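PDB 1RCU: TIGR00725 family protein from Thermotoga maritima, which is of unknown function but has a Rossmann-like fold of the SLOG family, whose relatives often bind or process nucleotides, as it may too. Local coordinates for residues I146-T151 with E183-I188; D90-N95 with L106-R111; A119-S124 with Q187-I192. All blocks are in the same frame, centred on the assembly; numbering follows the deposited sequence.

Contact 1: residues I146-T151 with E183-I188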
loop_
_atom_site.group_PDB
_atom_site.type_symbol
_atom_site.label_atom_id
_atom_site.label_comp_id
_atom_site.label_asym_id
_atom_site.label_seq_id
_atom_site.Cartn_x
_atom_site.Cartn_y
_atom_site.Cartn_z
ATOM N N ILE A 146 18.660 9.821 -14.515
ATOM C CA ILE A 146 19.991 9.955 -15.061
ATOM C C ILE A 146 20.655 8.596 -14.883
ATOM O O ILE A 146 20.859 8.145 -13.758
ATOM C CB ILE A 146 20.810 11.023 -14.329
ATOM C CG1 ILE A 146 20.113 12.381 -14.474
ATOM C CG2 ILE A 146 22.253 11.058 -14.898
ATOM C CD1 ILE A 146 20.711 13.469 -13.607
ATOM N N LEU A 147 20.960 7.934 -15.994
ATOM C CA LEU A 147 21.600 6.622 -15.944
ATOM C C LEU A 147 23.091 6.874 -15.884
ATOM O O LEU A 147 23.629 7.650 -16.687
ATOM C CB LEU A 147 21.287 5.799 -17.212
ATOM C CG LEU A 147 19.842 5.624 -17.719
ATOM C CD1 LEU A 147 19.826 4.855 -19.042
ATOM C CD2 LEU A 147 19.000 4.883 -16.680
ATOM N N LEU A 148 23.764 6.253 -14.925
ATOM C CA LEU A 148 25.207 6.419 -14.817
ATOM C C LEU A 148 25.762 5.220 -15.582
ATOM O O LEU A 148 25.902 4.130 -15.037
ATOM C CB LEU A 148 25.635 6.398 -13.346
ATOM C CG LEU A 148 27.036 6.939 -13.054
ATOM C CD1 LEU A 148 27.228 8.344 -13.656
ATOM C CD2 LEU A 148 27.239 6.977 -11.560
ATOM N N ARG A 149 26.033 5.434 -16.861
ATOM C CA ARG A 149 26.524 4.391 -17.757
ATOM C C ARG A 149 27.864 3.775 -17.392
ATOM O O ARG A 149 28.664 4.364 -16.671
ATOM C CB ARG A 149 26.586 4.955 -19.176
ATOM C CG ARG A 149 25.312 5.658 -19.542
ATOM C CD ARG A 149 24.159 4.693 -19.631
ATOM N NE ARG A 149 23.944 4.377 -21.033
ATOM C CZ ARG A 149 24.596 3.434 -21.694
ATOM N NH1 ARG A 149 25.500 2.684 -21.085
ATOM N NH2 ARG A 149 24.366 3.291 -22.976
ATOM N N GLY A 150 28.097 2.577 -17.916
ATOM C CA GLY A 150 29.341 1.890 -17.650
ATOM C C GLY A 150 29.272 1.111 -16.359
ATOM O O GLY A 150 30.147 0.304 -16.080
ATOM N N THR A 151 28.220 1.324 -15.577
ATOM C CA THR A 151 28.064 0.645 -14.294
ATOM C C THR A 151 27.325 -0.686 -14.409
ATOM O O THR A 151 27.021 -1.331 -13.402
ATOM C CB THR A 151 27.320 1.544 -13.291
ATOM O OG1 THR A 151 25.990 1.808 -13.770
ATOM C CG2 THR A 151 28.072 2.863 -13.112
ATOM N N GLU A 183 30.767 13.407 -12.256
ATOM C CA GLU A 183 30.786 14.837 -12.512
ATOM C C GLU A 183 29.766 15.196 -13.589
ATOM O O GLU A 183 29.105 16.236 -13.507
ATOM C CB GLU A 183 32.187 15.287 -12.924
ATOM C CG GLU A 183 32.337 16.790 -13.024
ATOM C CD GLU A 183 33.766 17.214 -13.296
ATOM O OE1 GLU A 183 34.253 16.994 -14.426
ATOM O OE2 GLU A 183 34.401 17.768 -12.368
ATOM N N GLU A 184 29.629 14.327 -14.586
ATOM C CA GLU A 184 28.679 14.559 -15.664
ATOM C C GLU A 184 27.257 14.465 -15.107
ATOM O O GLU A 184 26.399 15.279 -15.438
ATOM C CB GLU A 184 28.879 13.526 -16.782
ATOM C CG GLU A 184 28.239 13.901 -18.106
ATOM C CD GLU A 184 28.500 12.869 -19.185
ATOM O OE1 GLU A 184 29.570 12.217 -19.148
ATOM O OE2 GLU A 184 27.647 12.725 -20.084
ATOM N N ALA A 185 27.027 13.474 -14.249
ATOM C CA ALA A 185 25.723 13.249 -13.625
ATOM C C ALA A 185 25.197 14.454 -12.837
ATOM O O ALA A 185 24.073 14.910 -13.053
ATOM C CB ALA A 185 25.791 12.033 -12.703
ATOM N N VAL A 186 26.002 14.971 -11.915
ATOM C CA VAL A 186 25.594 16.115 -11.111
ATOM C C VAL A 186 25.415 17.363 -11.960
ATOM O O VAL A 186 24.650 18.267 -11.630
ATOM C CB VAL A 186 26.628 16.417 -10.035
ATOM C CG1 VAL A 186 26.129 17.516 -9.107
ATOM C CG2 VAL A 186 26.927 15.148 -9.275
ATOM N N GLN A 187 26.141 17.407 -13.058
ATOM C CA GLN A 187 26.074 18.517 -13.973
ATOM C C GLN A 187 24.684 18.568 -14.602
ATOM O O GLN A 187 24.088 19.629 -14.755
ATOM C CB GLN A 187 27.149 18.305 -15.027
ATOM C CG GLN A 187 27.412 19.445 -15.942
ATOM C CD GLN A 187 28.550 19.121 -16.894
ATOM O OE1 GLN A 187 29.659 18.793 -16.458
ATOM N NE2 GLN A 187 28.278 19.189 -18.196
ATOM N N ILE A 188 24.177 17.398 -14.956
ATOM C CA ILE A 188 22.855 17.265 -15.555
ATOM C C ILE A 188 21.763 17.632 -14.535
ATOM O O ILE A 188 20.759 18.257 -14.882
ATOM C CB ILE A 188 22.662 15.811 -16.056
ATOM C CG1 ILE A 188 23.646 15.528 -17.186
ATOM C CG2 ILE A 188 21.262 15.594 -16.561
ATOM C CD1 ILE A 188 23.732 14.072 -17.577
#

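Contact 2: residues D90-N95 with L106-R111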
loop_
_atom_site.group_PDB
_atom_site.type_symbol
_atom_site.label_atom_id
_atom_site.label_comp_id
_atom_site.label_asym_id
_atom_site.label_seq_id
_atom_site.Cartn_x
_atom_site.Cartn_y
_atom_site.Cartn_z
ATOM N N ASP A 90 9.306 -3.383 4.374
ATOM C CA ASP A 90 8.921 -4.015 5.628
ATOM C C ASP A 90 9.463 -3.243 6.819
ATOM O O ASP A 90 9.578 -2.018 6.776
ATOM C CB ASP A 90 9.438 -5.455 5.700
ATOM C CG ASP A 90 8.316 -6.482 5.633
ATOM O OD1 ASP A 90 7.850 -6.801 4.510
ATOM O OD2 ASP A 90 7.888 -6.961 6.707
ATOM N N GLU A 91 9.802 -3.974 7.877
ATOM C CA GLU A 91 10.342 -3.369 9.085
ATOM C C GLU A 91 11.839 -3.639 9.143
ATOM O O GLU A 91 12.396 -3.929 10.202
ATOM C CB GLU A 91 9.636 -3.938 10.318
ATOM C CG GLU A 91 8.156 -3.572 10.355
ATOM C CD GLU A 91 7.469 -3.960 11.649
ATOM O OE1 GLU A 91 7.333 -5.172 11.911
ATOM O OE2 GLU A 91 7.066 -3.050 12.406
ATOM N N GLU A 92 12.480 -3.525 7.980
ATOM C CA GLU A 92 13.913 -3.750 7.841
ATOM C C GLU A 92 14.764 -2.847 8.725
ATOM O O GLU A 92 14.273 -1.917 9.360
ATOM C CB GLU A 92 14.351 -3.587 6.385
ATOM C CG GLU A 92 14.067 -4.812 5.529
ATOM C CD GLU A 92 15.105 -4.995 4.445
ATOM O OE1 GLU A 92 16.299 -4.777 4.744
ATOM O OE2 GLU A 92 14.738 -5.372 3.311
ATOM N N ALA A 93 16.058 -3.134 8.754
ATOM C CA ALA A 93 16.998 -2.397 9.587
ATOM C C ALA A 93 17.679 -1.230 8.884
ATOM O O ALA A 93 17.811 -0.140 9.446
ATOM C CB ALA A 93 18.047 -3.361 10.122
ATOM N N GLY A 94 18.128 -1.479 7.659
ATOM C CA GLY A 94 18.803 -0.451 6.892
ATOM C C GLY A 94 20.308 -0.485 7.088
ATOM O O GLY A 94 20.804 -0.996 8.090
ATOM N N ASN A 95 21.043 0.063 6.130
ATOM C CA ASN A 95 22.489 0.082 6.235
ATOM C C ASN A 95 22.860 1.047 7.364
ATOM O O ASN A 95 22.085 1.940 7.702
ATOM C CB ASN A 95 23.110 0.481 4.884
ATOM C CG ASN A 95 22.816 1.920 4.492
ATOM O OD1 ASN A 95 23.249 2.858 5.166
ATOM N ND2 ASN A 95 22.082 2.102 3.398
ATOM N N LEU A 106 6.010 -2.271 3.747
ATOM C CA LEU A 106 5.642 -2.585 2.371
ATOM C C LEU A 106 6.681 -3.512 1.748
ATOM O O LEU A 106 7.844 -3.516 2.153
ATOM C CB LEU A 106 5.548 -1.296 1.530
ATOM C CG LEU A 106 4.268 -0.448 1.431
ATOM C CD1 LEU A 106 3.213 -0.910 2.432
ATOM C CD2 LEU A 106 4.635 1.031 1.625
ATOM N N ASP A 107 6.269 -4.308 0.766
ATOM C CA ASP A 107 7.232 -5.175 0.096
ATOM C C ASP A 107 8.159 -4.321 -0.773
ATOM O O ASP A 107 7.945 -3.121 -0.938
ATOM C CB ASP A 107 6.528 -6.234 -0.770
ATOM C CG ASP A 107 5.614 -5.629 -1.830
ATOM O OD1 ASP A 107 6.043 -4.721 -2.578
ATOM O OD2 ASP A 107 4.451 -6.073 -1.922
ATOM N N PHE A 108 9.174 -4.957 -1.341
ATOM C CA PHE A 108 10.168 -4.284 -2.176
ATOM C C PHE A 108 9.700 -3.306 -3.247
ATOM O O PHE A 108 10.169 -2.169 -3.292
ATOM C CB PHE A 108 11.076 -5.339 -2.813
ATOM C CG PHE A 108 12.043 -5.949 -1.846
ATOM C CD1 PHE A 108 13.180 -5.247 -1.467
ATOM C CD2 PHE A 108 11.774 -7.180 -1.247
ATOM C CE1 PHE A 108 14.041 -5.757 -0.506
ATOM C CE2 PHE A 108 12.631 -7.700 -0.278
ATOM C CZ PHE A 108 13.767 -6.981 0.093
ATOM N N GLN A 109 8.783 -3.753 -4.098
ATOM C CA GLN A 109 8.272 -2.932 -5.187
ATOM C C GLN A 109 7.452 -1.717 -4.752
ATOM O O GLN A 109 7.676 -0.600 -5.230
ATOM C CB GLN A 109 7.472 -3.811 -6.156
ATOM C CG GLN A 109 8.352 -4.599 -7.116
ATOM C CD GLN A 109 9.343 -5.509 -6.412
ATOM O OE1 GLN A 109 8.964 -6.488 -5.766
ATOM N NE2 GLN A 109 10.631 -5.182 -6.532
HETATM N N MSE A 110 6.506 -1.914 -3.849
HETATM C CA MSE A 110 5.704 -0.794 -3.377
HETATM C C MSE A 110 6.553 0.198 -2.586
HETATM O O MSE A 110 6.347 1.408 -2.677
HETATM C CB MSE A 110 4.527 -1.324 -2.561
HETATM C CG MSE A 110 3.553 -2.079 -3.458
HETATM SE SE MSE A 110 1.971 -2.713 -2.598
HETATM C CE MSE A 110 2.821 -3.715 -1.166
ATOM N N ARG A 111 7.513 -0.313 -1.825
ATOM C CA ARG A 111 8.429 0.532 -1.061
ATOM C C ARG A 111 9.135 1.452 -2.068
ATOM O O ARG A 111 9.376 2.631 -1.800
ATOM C CB ARG A 111 9.459 -0.356 -0.347
ATOM C CG ARG A 111 10.577 0.364 0.407
ATOM C CD ARG A 111 11.859 0.588 -0.402
ATOM N NE ARG A 111 12.038 -0.437 -1.417
ATOM C CZ ARG A 111 13.139 -1.163 -1.574
ATOM N NH1 ARG A 111 14.181 -0.989 -0.771
ATOM N NH2 ARG A 111 13.195 -2.054 -2.555
#

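Contact 3: residues A119-S124 with Q187-I192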
loop_
_atom_site.group_PDB
_atom_site.type_symbol
_atom_site.label_atom_id
_atom_site.label_comp_id
_atom_site.label_asym_id
_atom_site.label_seq_id
_atom_site.Cartn_x
_atom_site.Cartn_y
_atom_site.Cartn_z
ATOM N N ALA A 119 11.467 12.023 -5.062
ATOM C CA ALA A 119 12.520 12.430 -5.972
ATOM C C ALA A 119 12.215 13.586 -6.900
ATOM O O ALA A 119 11.110 13.708 -7.429
ATOM C CB ALA A 119 12.977 11.219 -6.815
ATOM N N ASP A 120 13.220 14.432 -7.094
ATOM C CA ASP A 120 13.122 15.526 -8.046
ATOM C C ASP A 120 13.875 14.979 -9.246
ATOM O O ASP A 120 13.704 15.442 -10.380
ATOM C CB ASP A 120 13.833 16.775 -7.551
ATOM C CG ASP A 120 13.096 17.444 -6.410
ATOM O OD1 ASP A 120 11.861 17.610 -6.531
ATOM O OD2 ASP A 120 13.739 17.814 -5.402
ATOM N N VAL A 121 14.726 13.994 -8.970
ATOM C CA VAL A 121 15.520 13.343 -9.994
ATOM C C VAL A 121 16.069 12.020 -9.471
ATOM O O VAL A 121 16.374 11.892 -8.285
ATOM C CB VAL A 121 16.698 14.241 -10.462
ATOM C CG1 VAL A 121 17.682 14.450 -9.340
ATOM C CG2 VAL A 121 17.379 13.608 -11.668
ATOM N N VAL A 122 16.159 11.033 -10.359
ATOM C CA VAL A 122 16.659 9.708 -10.005
ATOM C C VAL A 122 17.970 9.373 -10.725
ATOM O O VAL A 122 18.091 9.580 -11.937
ATOM C CB VAL A 122 15.632 8.614 -10.379
ATOM C CG1 VAL A 122 16.186 7.225 -10.052
ATOM C CG2 VAL A 122 14.329 8.872 -9.644
ATOM N N VAL A 123 18.952 8.877 -9.974
ATOM C CA VAL A 123 20.246 8.486 -10.526
ATOM C C VAL A 123 20.338 6.980 -10.336
ATOM O O VAL A 123 20.118 6.470 -9.244
ATOM C CB VAL A 123 21.398 9.170 -9.778
ATOM C CG1 VAL A 123 22.741 8.738 -10.372
ATOM C CG2 VAL A 123 21.240 10.671 -9.876
ATOM N N SER A 124 20.685 6.283 -11.408
ATOM C CA SER A 124 20.746 4.828 -11.433
ATOM C C SER A 124 22.153 4.254 -11.601
ATOM O O SER A 124 22.925 4.733 -12.423
ATOM C CB SER A 124 19.856 4.371 -12.590
ATOM O OG SER A 124 19.709 2.973 -12.600
ATOM N N GLN A 187 26.141 17.407 -13.058
ATOM C CA GLN A 187 26.074 18.517 -13.973
ATOM C C GLN A 187 24.684 18.568 -14.602
ATOM O O GLN A 187 24.088 19.629 -14.755
ATOM C CB GLN A 187 27.149 18.305 -15.027
ATOM C CG GLN A 187 27.412 19.445 -15.942
ATOM C CD GLN A 187 28.550 19.121 -16.894
ATOM O OE1 GLN A 187 29.659 18.793 -16.458
ATOM N NE2 GLN A 187 28.278 19.189 -18.196
ATOM N N ILE A 188 24.177 17.398 -14.956
ATOM C CA ILE A 188 22.855 17.265 -15.555
ATOM C C ILE A 188 21.763 17.632 -14.535
ATOM O O ILE A 188 20.759 18.257 -14.882
ATOM C CB ILE A 188 22.662 15.811 -16.056
ATOM C CG1 ILE A 188 23.646 15.528 -17.186
ATOM C CG2 ILE A 188 21.262 15.594 -16.561
ATOM C CD1 ILE A 188 23.732 14.072 -17.577
ATOM N N ILE A 189 21.958 17.249 -13.275
ATOM C CA ILE A 189 20.990 17.565 -12.225
ATOM C C ILE A 189 20.912 19.077 -12.060
ATOM O O ILE A 189 19.829 19.631 -11.919
ATOM C CB ILE A 189 21.400 16.967 -10.860
ATOM C CG1 ILE A 189 21.424 15.438 -10.941
ATOM C CG2 ILE A 189 20.436 17.427 -9.775
ATOM C CD1 ILE A 189 22.035 14.758 -9.714
ATOM N N GLU A 190 22.069 19.734 -12.053
ATOM C CA GLU A 190 22.112 21.182 -11.912
ATOM C C GLU A 190 21.394 21.813 -13.099
ATOM O O GLU A 190 20.592 22.733 -12.942
ATOM C CB GLU A 190 23.567 21.660 -11.821
ATOM C CG GLU A 190 24.284 21.148 -10.580
ATOM C CD GLU A 190 25.723 21.622 -10.486
ATOM O OE1 GLU A 190 26.512 21.350 -11.415
ATOM O OE2 GLU A 190 26.077 22.258 -9.473
ATOM N N GLN A 191 21.669 21.289 -14.286
ATOM C CA GLN A 191 21.038 21.763 -15.512
ATOM C C GLN A 191 19.532 21.488 -15.446
ATOM O O GLN A 191 18.820 21.628 -16.436
ATOM C CB GLN A 191 21.636 21.028 -16.724
ATOM C CG GLN A 191 23.106 21.358 -17.033
ATOM C CD GLN A 191 23.718 20.432 -18.093
ATOM O OE1 GLN A 191 23.177 20.272 -19.184
ATOM N NE2 GLN A 191 24.859 19.830 -17.768
ATOM N N ILE A 192 19.064 21.110 -14.257
ATOM C CA ILE A 192 17.663 20.750 -14.002
ATOM C C ILE A 192 17.217 19.634 -14.946
ATOM O O ILE A 192 17.170 18.461 -14.515
ATOM C CB ILE A 192 16.680 21.951 -14.179
ATOM C CG1 ILE A 192 16.719 22.858 -12.947
ATOM C CG2 ILE A 192 15.249 21.441 -14.397
ATOM C CD1 ILE A 192 17.928 23.756 -12.876
#

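Contact 1: residues I146-T151 with E183-I188
Ile146 carries most of the meeting between the strand that ends at Leu148 and the helical segment 183-188, and it uses both branches to do so. With CG1 beside its backbone N (chi1 -61°) and CG2 anti to that nitrogen, the longer branch runs outward to Ile188, where CD1 of Ile146 lies 3.7 Å from CG2 of Ile188. The two isoleucine side chains run alongside one another with opposite headings, and Ile146 CG1 is also near Ile188 CG2, at 4.0 Å. The same methyl, Ile146 CD1, rests against the helix backbone 3.7 Å from Ala185 O, while the short branch, CG2, faces Ala185 CB at 4.3 Å. Alanine keeps the helix surface low here, and the two axes approach to 9.3 Å, running almost exactly antiparallel (176°). This is the α/β layering of a Rossmann-like fold: helix 182-190 follows strand 176-179 and turns back over the face of a parallel sheet. Ile188 extends the same apolar layer by touching His177 and Ala179 on that strand.

Leu148, two residues on, approaches from the flank. Its CG lies anti to the backbone N, and the CD1 branch swings across to Ala185 CB at 4.1 Å. Ala185 is therefore met by both Ile146 and Leu148, along one line of the strand. Arg149, the next residue, sends its guanidinium away to a salt bridge with Asp156 and a hydrogen bond with Gln178. From Leu148 the chain leaves the sheet in a type II β turn closed by Thr151, with Gly150 supplying the positive phi of the third position. Thr151 OG1 donates to Leu148 O at 2.6 Å, nearly in line with the carbonyl bond, and is also hydrogen-bonded to Gly126 N.

Contact 2: residues D90-N95 with L106-R111
Asp90 and Leu106 are joined by the single backbone hydrogen bond of this contact: Asp90 N donates to Leu106 O over 2.7 Å, with an N-H...O angle of 148°. The donor stands somewhat tilted from the carbonyl plane. Asp90 also has backbone bonds to Thr104 and Gly105, so pairing between the two chain lengths persists past the ends of strands 84-88 and 100-103.

The side-chain meeting is one of carboxylate with aromatic ring. Glu92 directs its CB toward the helix start, with CG anti to its carbonyl carbon (chi1 -80°), and then bends at chi2. This brings Glu92 OE2 to 3.7 Å from CZ of Phe108, with Phe108 CE1 only slightly farther. The approach is oblique, and the carboxylate and ring planes are 72° apart. The other oxygen, OE1, forms a salt bridge with Arg66, and the Phe108 side chain also touches Arg66. Arg111 NH1 is 6.0 Å from Glu92 OE2, a separation at which opposite charges may still attract without touching.

Polar bonds inside segment 106-111 shape the helix start. Asp107 is the N-cap, its OD1 accepting from Met110 N at 3.1 Å, while OD2 reaches Arg117 of the second subunit in a salt bridge. Arg111 turns the NE/NH2 side of its guanidinium to one acceptor, Phe108 O: NE, at 3.2 Å, meets a lone pair in the carbonyl plane, while NH2, at 3.1 Å, is tilted from it. Phe108 O is further hydrogen-bonded to Ser112 OG, and Arg111 NH2 lies at the Phe108 ring edge, in plane.

This is a β-strand-to-helix connection at the C-terminal end of the strands of a Rossmann-like parallel sheet, where an N-capped helix begins beside the loop leaving the neighbouring strand.

Contact 3: residues A119-S124 with Q187-I192
Ile189 is the helix residue that bridges two valines on strand 121-125, presenting a different branch to each. With CG1 beside the backbone N (chi1 -63°), CG2 is anti to that nitrogen and is set against Val121, while the long branch, nearly extended at chi2, carries CD1 onward to Val123.

Val121 points its CB at the helix and offers CG1 as the contacting methyl, which lies 4.1 Å from Ile189 CG2. The same methyl is 4.2 Å from Ile189 CG1, so it sits beside the fork of the isoleucine and not at its end. This CG1, lying between the backbone N and carbonyl carbon of Val121, is the methyl turned to the helix. The two side chains meet nearly perpendicularly.

Val123, two residues along on the same face of the strand, meets only the far end of the isoleucine: its CG2 is 4.2 Å from Ile189 CD1, and here too one side chain lies athwart the other. All three residues are buried, and the joint is wholly apolar.

Ile189 lies in the last turn of helix 182-190, and also packs on Tyr59 and on Ile146 of strand 145-148. Strand 121-125 runs between strands 25-30 and 145-148, and its other face, through Val122 and Ser124, is covered by helix 129-140.

Overall arrangement
Contacts 1 and 3 are two parts of one interface, their centres 9 Å apart: helix 182-190 lies over the neighbouring strands 145-148 and 121-125. The strands are hydrogen-bonded neighbours, with Ile146 N 2.7 Å from Val122 O, and the apolar layers merge where Ile146 CD1 packs on Ile189 CG1. Contact 2 sits on the opposite side of the chain's centre, its centre 26 Å from that of contact 1 and 24 Å from that of contact 3, with nearest atoms about 17 and 10 Å away. Helix 108-116, begun in contact 2, leads directly into strand 121-125 of contact 3. Only contact 2 is touched by other subunits of the tetramer.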